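Local atomic coordinates of probable oxidoreductase (Pseudomonas aeruginosa, PDB entry 4B7C), a protein that is probably an NADP-dependent oxidoreductase of the medium-chain dehydrogenase/reductase family, built from a GroES-like domain and a Rossmann-fold domain. Residues M135-A140 / G163-Q168; L127-M132 / L303-D308; G198-K203 / L211-P216; V144-N149 / R272-G277. All blocks are in the same frame, centred on the assembly; numbering follows the deposited sequence.

Contact 1: residues M135-A140 / G163-Q168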
loop_
_atom_site.group_PDB
_atom_site.type_symbol
_atom_site.label_atom_id
_atom_site.label_comp_id
_atom_site.label_asym_id
_atom_site.label_seq_id
_atom_site.Cartn_x
_atom_site.Cartn_y
_atom_site.Cartn_z
ATOM N N MET B 135 6.947 -20.484 -6.953
ATOM C CA MET B 135 7.590 -19.869 -5.779
ATOM C C MET B 135 7.105 -18.425 -5.548
ATOM O O MET B 135 7.050 -17.962 -4.420
ATOM C CB MET B 135 9.108 -19.907 -5.894
ATOM C CG MET B 135 9.722 -21.299 -5.736
ATOM S SD MET B 135 9.268 -22.165 -4.226
ATOM C CE MET B 135 7.670 -22.914 -4.590
ATOM N N THR B 136 6.747 -17.725 -6.617
ATOM C CA THR B 136 6.112 -16.405 -6.475
ATOM C C THR B 136 4.810 -16.562 -5.678
ATOM O O THR B 136 4.579 -15.864 -4.701
ATOM C CB THR B 136 5.817 -15.746 -7.832
ATOM O OG1 THR B 136 7.046 -15.470 -8.489
ATOM C CG2 THR B 136 5.012 -14.405 -7.670
ATOM N N ALA B 137 3.974 -17.507 -6.105
ATOM C CA ALA B 137 2.703 -17.788 -5.429
ATOM C C ALA B 137 2.946 -18.134 -3.977
ATOM O O ALA B 137 2.295 -17.610 -3.077
ATOM C CB ALA B 137 1.949 -18.933 -6.129
ATOM N N TYR B 138 3.883 -19.044 -3.762
ATOM C CA TYR B 138 4.182 -19.571 -2.436
ATOM C C TYR B 138 4.614 -18.468 -1.467
ATOM O O TYR B 138 4.011 -18.287 -0.401
ATOM C CB TYR B 138 5.293 -20.618 -2.554
ATOM C CG TYR B 138 5.619 -21.344 -1.282
ATOM C CD1 TYR B 138 4.947 -22.518 -0.937
ATOM C CD2 TYR B 138 6.631 -20.892 -0.435
ATOM C CE1 TYR B 138 5.253 -23.193 0.227
ATOM C CE2 TYR B 138 6.946 -21.571 0.732
ATOM C CZ TYR B 138 6.253 -22.719 1.057
ATOM O OH TYR B 138 6.565 -23.404 2.204
ATOM N N PHE B 139 5.645 -17.725 -1.845
ATOM C CA PHE B 139 6.194 -16.712 -0.937
ATOM C C PHE B 139 5.316 -15.458 -0.844
ATOM O O PHE B 139 5.119 -14.924 0.239
ATOM C CB PHE B 139 7.649 -16.382 -1.281
ATOM C CG PHE B 139 8.588 -17.504 -0.964
ATOM C CD1 PHE B 139 8.832 -17.854 0.347
ATOM C CD2 PHE B 139 9.181 -18.239 -1.972
ATOM C CE1 PHE B 139 9.665 -18.917 0.652
ATOM C CE2 PHE B 139 10.009 -19.310 -1.675
ATOM C CZ PHE B 139 10.252 -19.648 -0.365
ATOM N N ALA B 140 4.772 -15.021 -1.964
ATOM C CA ALA B 140 3.892 -13.842 -1.978
ATOM C C ALA B 140 2.660 -14.069 -1.111
ATOM O O ALA B 140 2.331 -13.249 -0.251
ATOM C CB ALA B 140 3.506 -13.480 -3.394
ATOM N N GLY B 163 -1.292 -17.295 -10.240
ATOM C CA GLY B 163 -2.582 -17.259 -9.550
ATOM C C GLY B 163 -3.199 -18.615 -9.275
ATOM O O GLY B 163 -3.785 -18.836 -8.210
ATOM N N SER B 164 -3.102 -19.518 -10.246
ATOM C CA SER B 164 -3.698 -20.859 -10.106
ATOM C C SER B 164 -3.041 -21.631 -8.981
ATOM O O SER B 164 -3.701 -22.370 -8.250
ATOM C CB SER B 164 -3.612 -21.655 -11.415
ATOM O OG SER B 164 -2.275 -21.821 -11.828
ATOM N N VAL B 165 -1.737 -21.453 -8.824
ATOM C CA VAL B 165 -1.021 -22.065 -7.692
ATOM C C VAL B 165 -1.368 -21.390 -6.361
ATOM O O VAL B 165 -1.622 -22.059 -5.363
ATOM C CB VAL B 165 0.505 -22.033 -7.903
ATOM C CG1 VAL B 165 1.227 -22.495 -6.640
ATOM C CG2 VAL B 165 0.877 -22.900 -9.104
ATOM N N ALA B 166 -1.371 -20.060 -6.357
ATOM C CA ALA B 166 -1.682 -19.287 -5.152
ATOM C C ALA B 166 -3.050 -19.679 -4.556
ATOM O O ALA B 166 -3.181 -19.877 -3.352
ATOM C CB ALA B 166 -1.640 -17.779 -5.458
ATOM N N GLY B 167 -4.054 -19.787 -5.417
ATOM C CA GLY B 167 -5.405 -20.169 -4.989
ATOM C C GLY B 167 -5.475 -21.549 -4.355
ATOM O O GLY B 167 -6.185 -21.758 -3.380
ATOM N N GLN B 168 -4.702 -22.479 -4.896
ATOM C CA GLN B 168 -4.655 -23.840 -4.362
ATOM C C GLN B 168 -3.966 -23.881 -3.011
ATOM O O GLN B 168 -4.405 -24.572 -2.086
ATOM C CB GLN B 168 -3.960 -24.788 -5.344
ATOM C CG GLN B 168 -4.730 -24.994 -6.641
ATOM C CD GLN B 168 -4.024 -25.931 -7.608
ATOM O OE1 GLN B 168 -4.074 -27.142 -7.445
ATOM N NE2 GLN B 168 -3.376 -25.374 -8.626
#
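Ala-137 CB points from helix 132-145 toward helix 161-172 and settles on the backbone between Val-165 and Ala-166. Its nearest atom there is Ala-166 N, 3.5 Å from Ala-137 CB. Two methyl groups complete the seat: Val-165 CG1 lies 3.7 Å from Ala-137 CB, and Ala-166 CB meets the same carbon at 3.8 Å. The valine rotamer decides which branch touches: with CG1 anti to the backbone N (chi1 172°) that methyl turns to the alanine, while CG2 stands beside Val-165 N. Small side chains let the helices come very close, the CA atoms of Ala-137 and Ala-166 being only 4.6 Å apart. Both helices flank the parallel sheet of the Rossmann-type domain, and Phe-223 of strand 219-224 touches Ala-140 and Ala-166.

Tyr-138 touches Ile-169, further along helix 161-172. Tyr-138 CD2 stands 3.6 Å above the ring plane of Phe-139, over its centre, and Tyr-138 OH is hydrogen-bonded to Glu-293 on helix 287-299. On the second helix Gln-168 folds back one turn, its NE2 giving a hydrogen bond of 3.0 Å to Ser-164 O. The carbonyl is met from above, the donor 58° out of its plane, although the acceptor lies in the glutamine's amide plane; Gln-168 OE1 takes a hydrogen bond from Gln-304 N. The amide of this buried side chain is thus held at both ends. No hydrogen bond links the two segments: three buried residues meet through methyl groups and one stretch of backbone, so the contact rests on close van der Waals fit.

Contact 2: residues L127-M132 / L303-D308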
loop_
_atom_site.group_PDB
_atom_site.type_symbol
_atom_site.label_atom_id
_atom_site.label_comp_id
_atom_site.label_asym_id
_atom_site.label_seq_id
_atom_site.Cartn_x
_atom_site.Cartn_y
_atom_site.Cartn_z
ATOM N N LEU B 127 9.742 -24.918 -14.251
ATOM C CA LEU B 127 9.452 -23.557 -14.721
ATOM C C LEU B 127 8.076 -23.096 -14.283
ATOM O O LEU B 127 7.686 -21.971 -14.579
ATOM C CB LEU B 127 9.532 -23.484 -16.241
ATOM C CG LEU B 127 10.896 -23.733 -16.831
ATOM C CD1 LEU B 127 10.768 -23.661 -18.350
ATOM C CD2 LEU B 127 11.879 -22.713 -16.289
ATOM N N SER B 128 7.327 -23.972 -13.622
ATOM C CA SER B 128 5.966 -23.659 -13.216
ATOM C C SER B 128 5.828 -23.769 -11.707
ATOM O O SER B 128 6.395 -22.955 -10.980
ATOM C CB SER B 128 4.926 -24.519 -13.959
ATOM O OG SER B 128 5.112 -25.890 -13.708
ATOM N N ALA B 129 5.104 -24.778 -11.230
ATOM C CA ALA B 129 4.849 -24.929 -9.793
ATOM C C ALA B 129 6.141 -25.084 -8.982
ATOM O O ALA B 129 6.232 -24.608 -7.834
ATOM C CB ALA B 129 3.914 -26.100 -9.546
ATOM N N LEU B 130 7.145 -25.722 -9.586
ATOM C CA LEU B 130 8.458 -25.900 -8.935
ATOM C C LEU B 130 9.490 -24.922 -9.500
ATOM O O LEU B 130 10.706 -25.112 -9.371
ATOM C CB LEU B 130 8.961 -27.347 -9.095
ATOM C CG LEU B 130 8.141 -28.384 -8.313
ATOM C CD1 LEU B 130 8.550 -29.827 -8.689
ATOM C CD2 LEU B 130 8.195 -28.175 -6.808
ATOM N N GLY B 131 8.990 -23.877 -10.154
ATOM C CA GLY B 131 9.805 -22.793 -10.677
ATOM C C GLY B 131 9.402 -21.435 -10.100
ATOM O O GLY B 131 8.795 -21.344 -9.037
ATOM N N MET B 132 9.729 -20.374 -10.825
ATOM C CA MET B 132 9.548 -19.011 -10.333
ATOM C C MET B 132 8.085 -18.613 -10.184
ATOM O O MET B 132 7.748 -17.840 -9.304
ATOM C CB MET B 132 10.300 -17.994 -11.206
ATOM C CG MET B 132 11.823 -18.031 -11.042
ATOM S SD MET B 132 12.447 -17.979 -9.351
ATOM C CE MET B 132 12.567 -19.719 -8.942
ATOM N N LEU B 303 -2.155 -30.387 -4.693
ATOM C CA LEU B 303 -1.965 -29.271 -5.611
ATOM C C LEU B 303 -1.657 -29.788 -7.023
ATOM O O LEU B 303 -0.910 -30.741 -7.177
ATOM C CB LEU B 303 -0.818 -28.386 -5.111
ATOM C CG LEU B 303 -0.688 -26.994 -5.731
ATOM C CD1 LEU B 303 -0.196 -26.019 -4.667
ATOM C CD2 LEU B 303 0.244 -27.028 -6.933
ATOM N N GLN B 304 -2.233 -29.138 -8.031
ATOM C CA GLN B 304 -2.048 -29.501 -9.448
ATOM C C GLN B 304 -1.307 -28.436 -10.229
ATOM O O GLN B 304 -1.519 -27.254 -9.984
ATOM C CB GLN B 304 -3.407 -29.671 -10.141
ATOM C CG GLN B 304 -4.200 -30.892 -9.728
ATOM C CD GLN B 304 -5.601 -30.875 -10.298
ATOM O OE1 GLN B 304 -6.549 -31.175 -9.595
ATOM N NE2 GLN B 304 -5.733 -30.514 -11.568
ATOM N N SER B 305 -0.512 -28.859 -11.217
ATOM C CA SER B 305 0.208 -27.944 -12.086
ATOM C C SER B 305 0.021 -28.269 -13.564
ATOM O O SER B 305 0.306 -29.376 -14.013
ATOM C CB SER B 305 1.704 -27.965 -11.759
ATOM O OG SER B 305 2.397 -26.962 -12.492
ATOM N N ARG B 306 -0.403 -27.273 -14.333
ATOM C CA ARG B 306 -0.544 -27.443 -15.790
ATOM C C ARG B 306 0.467 -26.599 -16.559
ATOM O O ARG B 306 0.597 -25.393 -16.340
ATOM C CB ARG B 306 -1.964 -27.167 -16.347
ATOM C CG ARG B 306 -2.550 -25.805 -16.028
ATOM C CD ARG B 306 -4.022 -25.728 -16.436
ATOM N NE ARG B 306 -4.293 -26.283 -17.773
ATOM C CZ ARG B 306 -5.337 -25.943 -18.520
ATOM N NH1 ARG B 306 -6.207 -25.044 -18.079
ATOM N NH2 ARG B 306 -5.495 -26.496 -19.721
ATOM N N GLU B 307 1.140 -27.243 -17.504
ATOM C CA GLU B 307 2.035 -26.550 -18.416
ATOM C C GLU B 307 1.534 -26.643 -19.854
ATOM O O GLU B 307 1.085 -27.693 -20.310
ATOM C CB GLU B 307 3.453 -27.104 -18.327
ATOM C CG GLU B 307 4.105 -26.919 -16.961
ATOM C CD GLU B 307 3.705 -27.987 -15.959
ATOM O OE1 GLU B 307 3.408 -29.117 -16.389
ATOM O OE2 GLU B 307 3.672 -27.698 -14.746
ATOM N N ASP B 308 1.589 -25.516 -20.551
ATOM C CA ASP B 308 1.277 -25.459 -21.975
ATOM C C ASP B 308 2.586 -25.402 -22.747
ATOM O O ASP B 308 3.235 -24.352 -22.811
ATOM C CB ASP B 308 0.393 -24.237 -22.290
ATOM C CG ASP B 308 -0.017 -24.162 -23.754
ATOM O OD1 ASP B 308 -0.039 -25.211 -24.436
ATOM O OD2 ASP B 308 -0.326 -23.038 -24.221
#
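A small polar contact joins the turn that leads into helix 132-145 to the segment entering strand 307-311, with a carboxylate oxygen of Glu-307 at its centre. Ser-128 OG is hydrogen-bonded to Glu-307 OE2 at 2.5 Å, an unusually short length of doubtful precision, on the oxygen's anti side and 22° out of the carboxylate plane. Ser-128 OG is also hydrogen-bonded to Arg-125 O, so two acceptors would compete for its one proton. Ser-305 OG donates to Glu-307 OE2 as well, at 2.7 Å and nearly in line with the C-O bond. The glutamate chain bends at chi2 (82°), folding its carboxylate back to the serine two residues earlier. Ser-305 meets it with OG anti to its own backbone N (chi1 -173°). Glu-307 OE1 forms a salt bridge with Arg-125, whose charge would be expected to favour the ionised carboxylate.

Beside the carboxylate, Ala-129 CB packs 3.6 Å from Ser-305 CB and 3.4 Å from Ser-305 OG. Ser-128 and Ala-129 begin a type I beta turn, closed by the bond of 2.9 Å from Gly-131 N to Ser-128 O; Gly-131 then takes the N-cap position of the helix. Around the contact, Leu-130 and Leu-303 both touch Leu-298 of helix 287-299, Leu-127 packs on Val-333, and Arg-306 and Asp-308 are tied by backbone hydrogen bonds to strand 331-335, the parallel neighbour of strand 307-311.

Contact 3: residues G198-K203 / L211-P216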
loop_
_atom_site.group_PDB
_atom_site.type_symbol
_atom_site.label_atom_id
_atom_site.label_comp_id
_atom_site.label_asym_id
_atom_site.label_seq_id
_atom_site.Cartn_x
_atom_site.Cartn_y
_atom_site.Cartn_z
ATOM N N GLY B 198 -15.033 -20.299 -5.541
ATOM C CA GLY B 198 -15.765 -19.543 -6.532
ATOM C C GLY B 198 -14.863 -18.918 -7.565
ATOM O O GLY B 198 -13.661 -18.790 -7.360
ATOM N N ALA B 199 -15.460 -18.503 -8.672
ATOM C CA ALA B 199 -14.733 -17.852 -9.749
ATOM C C ALA B 199 -15.625 -16.830 -10.402
ATOM O O ALA B 199 -16.765 -17.129 -10.738
ATOM C CB ALA B 199 -14.271 -18.861 -10.782
ATOM N N ILE B 200 -15.105 -15.624 -10.593
ATOM C CA ILE B 200 -15.870 -14.549 -11.205
ATOM C C ILE B 200 -15.337 -14.275 -12.595
ATOM O O ILE B 200 -14.159 -13.965 -12.764
ATOM C CB ILE B 200 -15.816 -13.250 -10.372
ATOM C CG1 ILE B 200 -16.408 -13.479 -8.973
ATOM C CG2 ILE B 200 -16.568 -12.137 -11.086
ATOM C CD1 ILE B 200 -15.986 -12.441 -7.953
ATOM N N ASP B 201 -16.219 -14.387 -13.584
ATOM C CA ASP B 201 -15.875 -14.116 -14.977
ATOM C C ASP B 201 -16.100 -12.642 -15.269
ATOM O O ASP B 201 -17.194 -12.233 -15.657
ATOM C CB ASP B 201 -16.712 -14.983 -15.929
ATOM C CG ASP B 201 -16.308 -14.823 -17.391
ATOM O OD1 ASP B 201 -15.446 -13.976 -17.717
ATOM O OD2 ASP B 201 -16.864 -15.563 -18.232
ATOM N N TYR B 202 -15.045 -11.847 -15.119
ATOM C CA TYR B 202 -15.164 -10.384 -15.230
ATOM C C TYR B 202 -15.518 -9.914 -16.643
ATOM O O TYR B 202 -16.025 -8.809 -16.826
ATOM C CB TYR B 202 -13.896 -9.675 -14.725
ATOM C CG TYR B 202 -12.687 -9.787 -15.634
ATOM C CD1 TYR B 202 -11.819 -10.867 -15.530
ATOM C CD2 TYR B 202 -12.396 -8.800 -16.570
ATOM C CE1 TYR B 202 -10.707 -10.972 -16.349
ATOM C CE2 TYR B 202 -11.287 -8.898 -17.396
ATOM C CZ TYR B 202 -10.447 -9.987 -17.279
ATOM O OH TYR B 202 -9.343 -10.096 -18.088
ATOM N N LYS B 203 -15.255 -10.754 -17.637
ATOM C CA LYS B 203 -15.592 -10.416 -19.032
ATOM C C LYS B 203 -17.067 -10.611 -19.367
ATOM O O LYS B 203 -17.574 -9.986 -20.289
ATOM C CB LYS B 203 -14.763 -11.237 -20.014
ATOM C CG LYS B 203 -13.360 -10.713 -20.196
ATOM C CD LYS B 203 -12.658 -11.360 -21.358
ATOM C CE LYS B 203 -11.289 -10.746 -21.563
ATOM N NZ LYS B 203 -10.613 -11.226 -22.801
ATOM N N LEU B 211 -18.354 -10.105 -6.729
ATOM C CA LEU B 211 -17.690 -9.999 -5.423
ATOM C C LEU B 211 -18.695 -10.007 -4.280
ATOM O O LEU B 211 -18.452 -10.628 -3.239
ATOM C CB LEU B 211 -16.811 -8.737 -5.350
ATOM C CG LEU B 211 -15.552 -8.749 -6.213
ATOM C CD1 LEU B 211 -14.937 -7.368 -6.296
ATOM C CD2 LEU B 211 -14.563 -9.753 -5.641
ATOM N N LYS B 212 -19.814 -9.305 -4.481
ATOM C CA LYS B 212 -20.928 -9.277 -3.513
ATOM C C LYS B 212 -21.421 -10.677 -3.228
ATOM O O LYS B 212 -21.618 -11.053 -2.080
ATOM C CB LYS B 212 -22.086 -8.409 -4.030
ATOM C CG LYS B 212 -23.351 -8.363 -3.175
ATOM C CD LYS B 212 -24.477 -7.576 -3.899
ATOM C CE LYS B 212 -25.321 -8.462 -4.790
ATOM N NZ LYS B 212 -26.053 -7.669 -5.822
ATOM N N ARG B 213 -21.607 -11.446 -4.291
ATOM C CA ARG B 213 -22.084 -12.821 -4.166
ATOM C C ARG B 213 -21.042 -13.741 -3.533
ATOM O O ARG B 213 -21.335 -14.483 -2.592
ATOM C CB ARG B 213 -22.473 -13.365 -5.539
ATOM C CG ARG B 213 -22.906 -14.824 -5.514
ATOM C CD ARG B 213 -23.201 -15.364 -6.903
ATOM N NE ARG B 213 -21.995 -15.519 -7.720
ATOM C CZ ARG B 213 -21.644 -14.726 -8.732
ATOM N NH1 ARG B 213 -22.397 -13.689 -9.089
ATOM N NH2 ARG B 213 -20.526 -14.969 -9.400
ATOM N N GLU B 214 -19.821 -13.677 -4.056
ATOM C CA GLU B 214 -18.769 -14.631 -3.681
ATOM C C GLU B 214 -18.026 -14.297 -2.383
ATOM O O GLU B 214 -17.439 -15.184 -1.762
ATOM C CB GLU B 214 -17.749 -14.785 -4.812
ATOM C CG GLU B 214 -18.313 -15.377 -6.101
ATOM C CD GLU B 214 -18.821 -16.805 -5.951
ATOM O OE1 GLU B 214 -18.355 -17.537 -5.048
ATOM O OE2 GLU B 214 -19.697 -17.189 -6.749
ATOM N N CYS B 215 -18.035 -13.026 -1.991
ATOM C CA CYS B 215 -17.288 -12.563 -0.802
ATOM C C CYS B 215 -18.176 -11.811 0.183
ATOM O O CYS B 215 -17.947 -10.629 0.454
ATOM C CB CYS B 215 -16.114 -11.664 -1.204
ATOM S SG CYS B 215 -15.118 -12.292 -2.550
ATOM N N PRO B 216 -19.161 -12.509 0.768
ATOM C CA PRO B 216 -20.137 -11.839 1.626
ATOM C C PRO B 216 -19.541 -11.167 2.870
ATOM O O PRO B 216 -20.110 -10.194 3.366
ATOM C CB PRO B 216 -21.083 -12.977 2.028
ATOM C CG PRO B 216 -20.243 -14.206 1.967
ATOM C CD PRO B 216 -19.281 -13.978 0.833
#
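Glu-214 spreads its carboxylate between two arginines beside Gly-198. Its OE2 receives Arg-213 NE at 3.0 Å in a salt bridge with an N-H...O angle of 156°, met on the anti side and 31° out of the carboxylate plane. OE1 forms a second salt bridge, with Arg-176 of the adjoining strand 176-181, and also lies 3.6 Å from Gly-198 CA. A bend at chi2 (-64°) brings the carboxylate against the CA of this glycine, which has no side chain. Arg-213 has a further partner, its NH1 being bridged to Glu-205.

The apolar part centres on Ile-200. It reaches the helix with its long branch: CG1 is anti to the carbonyl carbon, and the chain runs on to CD1, which stops 3.5 Å from Leu-211 N. Leu-211 CD2 meets Ile-200 CD1 at 3.8 Å, the two side chains crossing at about a right angle. Glu-214 and Ile-200 instead run past each other in opposite directions, Glu-214 CG 3.9 Å from Ile-200 CG1, so the aliphatic stem of the glutamate closes over the isoleucine.

Strand 198-201 is an outermost strand of the chain's parallel Rossmann sheet, and helix 207-214 belongs to the connection from it to strand 219-224. No hydrogen bond links the two segments. Their contact is hydrophobic at Ile-200, and Glu-214 takes part in both the apolar and the polar contacts: its methylene packs on the strand residue while its carboxylate pairs with Arg-213 and Arg-176, which would be expected to offset their charge.

Contact 4: residues V144-N149 / R272-G277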
loop_
_atom_site.group_PDB
_atom_site.type_symbol
_atom_site.label_atom_id
_atom_site.label_comp_id
_atom_site.label_asym_id
_atom_site.label_seq_id
_atom_site.Cartn_x
_atom_site.Cartn_y
_atom_site.Cartn_z
ATOM N N VAL B 144 3.747 -12.557 2.553
ATOM C CA VAL B 144 3.181 -11.203 2.473
ATOM C C VAL B 144 1.664 -11.179 2.749
ATOM O O VAL B 144 1.171 -10.370 3.543
ATOM C CB VAL B 144 3.495 -10.563 1.110
ATOM C CG1 VAL B 144 3.053 -9.104 1.071
ATOM C CG2 VAL B 144 4.980 -10.701 0.801
ATOM N N GLY B 145 0.920 -12.072 2.107
ATOM C CA GLY B 145 -0.528 -12.162 2.330
ATOM C C GLY B 145 -0.877 -12.671 3.715
ATOM O O GLY B 145 -1.863 -12.252 4.310
ATOM N N GLN B 146 -0.072 -13.604 4.208
ATOM C CA GLN B 146 -0.283 -14.253 5.504
ATOM C C GLN B 146 -1.744 -14.674 5.735
ATOM O O GLN B 146 -2.376 -14.273 6.710
ATOM C CB GLN B 146 0.199 -13.348 6.641
ATOM C CG GLN B 146 1.670 -12.983 6.532
ATOM C CD GLN B 146 2.151 -12.121 7.676
ATOM O OE1 GLN B 146 2.288 -10.901 7.543
ATOM N NE2 GLN B 146 2.409 -12.746 8.801
ATOM N N PRO B 147 -2.279 -15.509 4.840
ATOM C CA PRO B 147 -3.668 -15.914 5.007
ATOM C C PRO B 147 -3.848 -16.805 6.220
ATOM O O PRO B 147 -2.946 -17.547 6.587
ATOM C CB PRO B 147 -3.956 -16.694 3.722
ATOM C CG PRO B 147 -2.644 -17.310 3.387
ATOM C CD PRO B 147 -1.613 -16.280 3.779
ATOM N N LYS B 148 -5.018 -16.707 6.834
ATOM C CA LYS B 148 -5.368 -17.522 7.988
ATOM C C LYS B 148 -6.619 -18.342 7.697
ATOM O O LYS B 148 -7.439 -17.976 6.852
ATOM C CB LYS B 148 -5.614 -16.647 9.220
ATOM C CG LYS B 148 -4.436 -15.781 9.627
ATOM C CD LYS B 148 -3.268 -16.612 10.134
ATOM C CE LYS B 148 -2.206 -15.717 10.745
ATOM N NZ LYS B 148 -0.820 -16.252 10.585
ATOM N N ASN B 149 -6.766 -19.439 8.431
ATOM C CA ASN B 149 -7.942 -20.313 8.316
ATOM C C ASN B 149 -9.234 -19.500 8.378
ATOM O O ASN B 149 -9.400 -18.644 9.243
ATOM C CB ASN B 149 -7.934 -21.360 9.431
ATOM C CG ASN B 149 -9.007 -22.419 9.272
ATOM O OD1 ASN B 149 -9.033 -23.162 8.289
ATOM N ND2 ASN B 149 -9.870 -22.526 10.270
ATOM N N ARG B 272 -7.796 0.260 7.224
ATOM C CA ARG B 272 -6.492 0.112 7.904
ATOM C C ARG B 272 -5.786 -1.158 7.415
ATOM O O ARG B 272 -5.386 -2.036 8.175
ATOM C CB ARG B 272 -6.658 0.135 9.415
ATOM C CG ARG B 272 -7.164 1.479 9.904
ATOM C CD ARG B 272 -8.691 1.538 9.933
ATOM N NE ARG B 272 -9.224 1.107 11.219
ATOM C CZ ARG B 272 -10.522 1.007 11.508
ATOM N NH1 ARG B 272 -11.439 1.292 10.590
ATOM N NH2 ARG B 272 -10.896 0.619 12.715
ATOM N N ALA B 273 -5.665 -1.197 6.105
ATOM C CA ALA B 273 -5.176 -2.336 5.360
ATOM C C ALA B 273 -3.802 -2.039 4.789
ATOM O O ALA B 273 -3.367 -0.889 4.757
ATOM C CB ALA B 273 -6.130 -2.628 4.209
ATOM N N ARG B 274 -3.165 -3.089 4.277
ATOM C CA ARG B 274 -1.791 -3.028 3.795
ATOM C C ARG B 274 -1.703 -3.466 2.343
ATOM O O ARG B 274 -2.291 -4.479 1.947
ATOM C CB ARG B 274 -0.911 -3.921 4.674
ATOM C CG ARG B 274 0.529 -4.056 4.215
ATOM C CD ARG B 274 1.266 -5.111 5.020
ATOM N NE ARG B 274 1.231 -4.817 6.447
ATOM C CZ ARG B 274 0.841 -5.656 7.410
ATOM N NH1 ARG B 274 0.453 -6.897 7.136
ATOM N NH2 ARG B 274 0.862 -5.247 8.677
ATOM N N MET B 275 -0.970 -2.692 1.554
ATOM C CA MET B 275 -0.667 -3.038 0.181
ATOM C C MET B 275 0.849 -3.115 0.036
ATOM O O MET B 275 1.560 -2.137 0.280
ATOM C CB MET B 275 -1.236 -2.020 -0.807
ATOM C CG MET B 275 -0.963 -2.344 -2.270
ATOM S SD MET B 275 -1.590 -1.111 -3.427
ATOM C CE MET B 275 -3.276 -1.648 -3.455
ATOM N N GLU B 276 1.332 -4.271 -0.413
ATOM C CA GLU B 276 2.763 -4.542 -0.435
ATOM C C GLU B 276 3.227 -5.298 -1.671
ATOM O O GLU B 276 2.607 -6.274 -2.100
ATOM C CB GLU B 276 3.165 -5.304 0.824
ATOM C CG GLU B 276 4.663 -5.485 0.979
ATOM C CD GLU B 276 5.057 -6.049 2.334
ATOM O OE1 GLU B 276 4.238 -6.037 3.269
ATOM O OE2 GLU B 276 6.211 -6.489 2.464
ATOM N N GLY B 277 4.337 -4.835 -2.230
ATOM C CA GLY B 277 4.942 -5.470 -3.384
ATOM C C GLY B 277 5.976 -6.512 -2.992
ATOM O O GLY B 277 6.569 -6.441 -1.916
#
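Val-144, in the last turn of helix 132-145, lays one methyl against the side chain of Glu-276. That methyl, CG1, is anti to the valine's backbone N (chi1 -174°) and sits 3.8 Å from Glu-276 CB. It also lies 3.9 Å from Glu-276 CD, because the glutamate is extended beyond CG and passes obliquely across the methyl. Gly-145 ends the helix and Gln-146 leaves it with positive phi; their carbonyl oxygens are both hydrogen-bonded to Arg-243 of strand 242-246.

The second segment carries strand 274-277, the edge of this chain's parallel Rossmann sheet. There Arg-274, Met-275 and Glu-276 pair antiparallel with a strand of the second subunit, so the sheet continues through the dimer interface. Across that interface, Glu-276 OE1 forms a salt bridge with Arg-274 of the second subunit, and Arg-274 NE forms the reciprocal one with Glu-276 of the second subunit.

The side chain of Gln-146 remains at the rim of the contact: Gln-146 OE1 comes no nearer than 4.4 Å to Arg-274 NH1 of the same chain, a loose approach.

In the fold
Contacts 1 and 4 share helix 132-145: Ala-140 O and Gly-145 N, 3.0 Å apart, carry the helix from one to the other, and their centres are 14 Å apart. Contact 2 sits at the other end of that helix, 10 Å from contact 1 between centres, and meets it where Gln-168 OE1 lies 2.8 Å from Gln-304 N. Contacts 3 and 4 reach the two outermost strands of one parallel sheet, their centres about 20 Å apart. Contact 3 touches none of the others, its nearest atoms being about 9 Å from contact 1. Contact 4 alone borders the second subunit, whereas contact 2 reaches the strands of the mixed sheet.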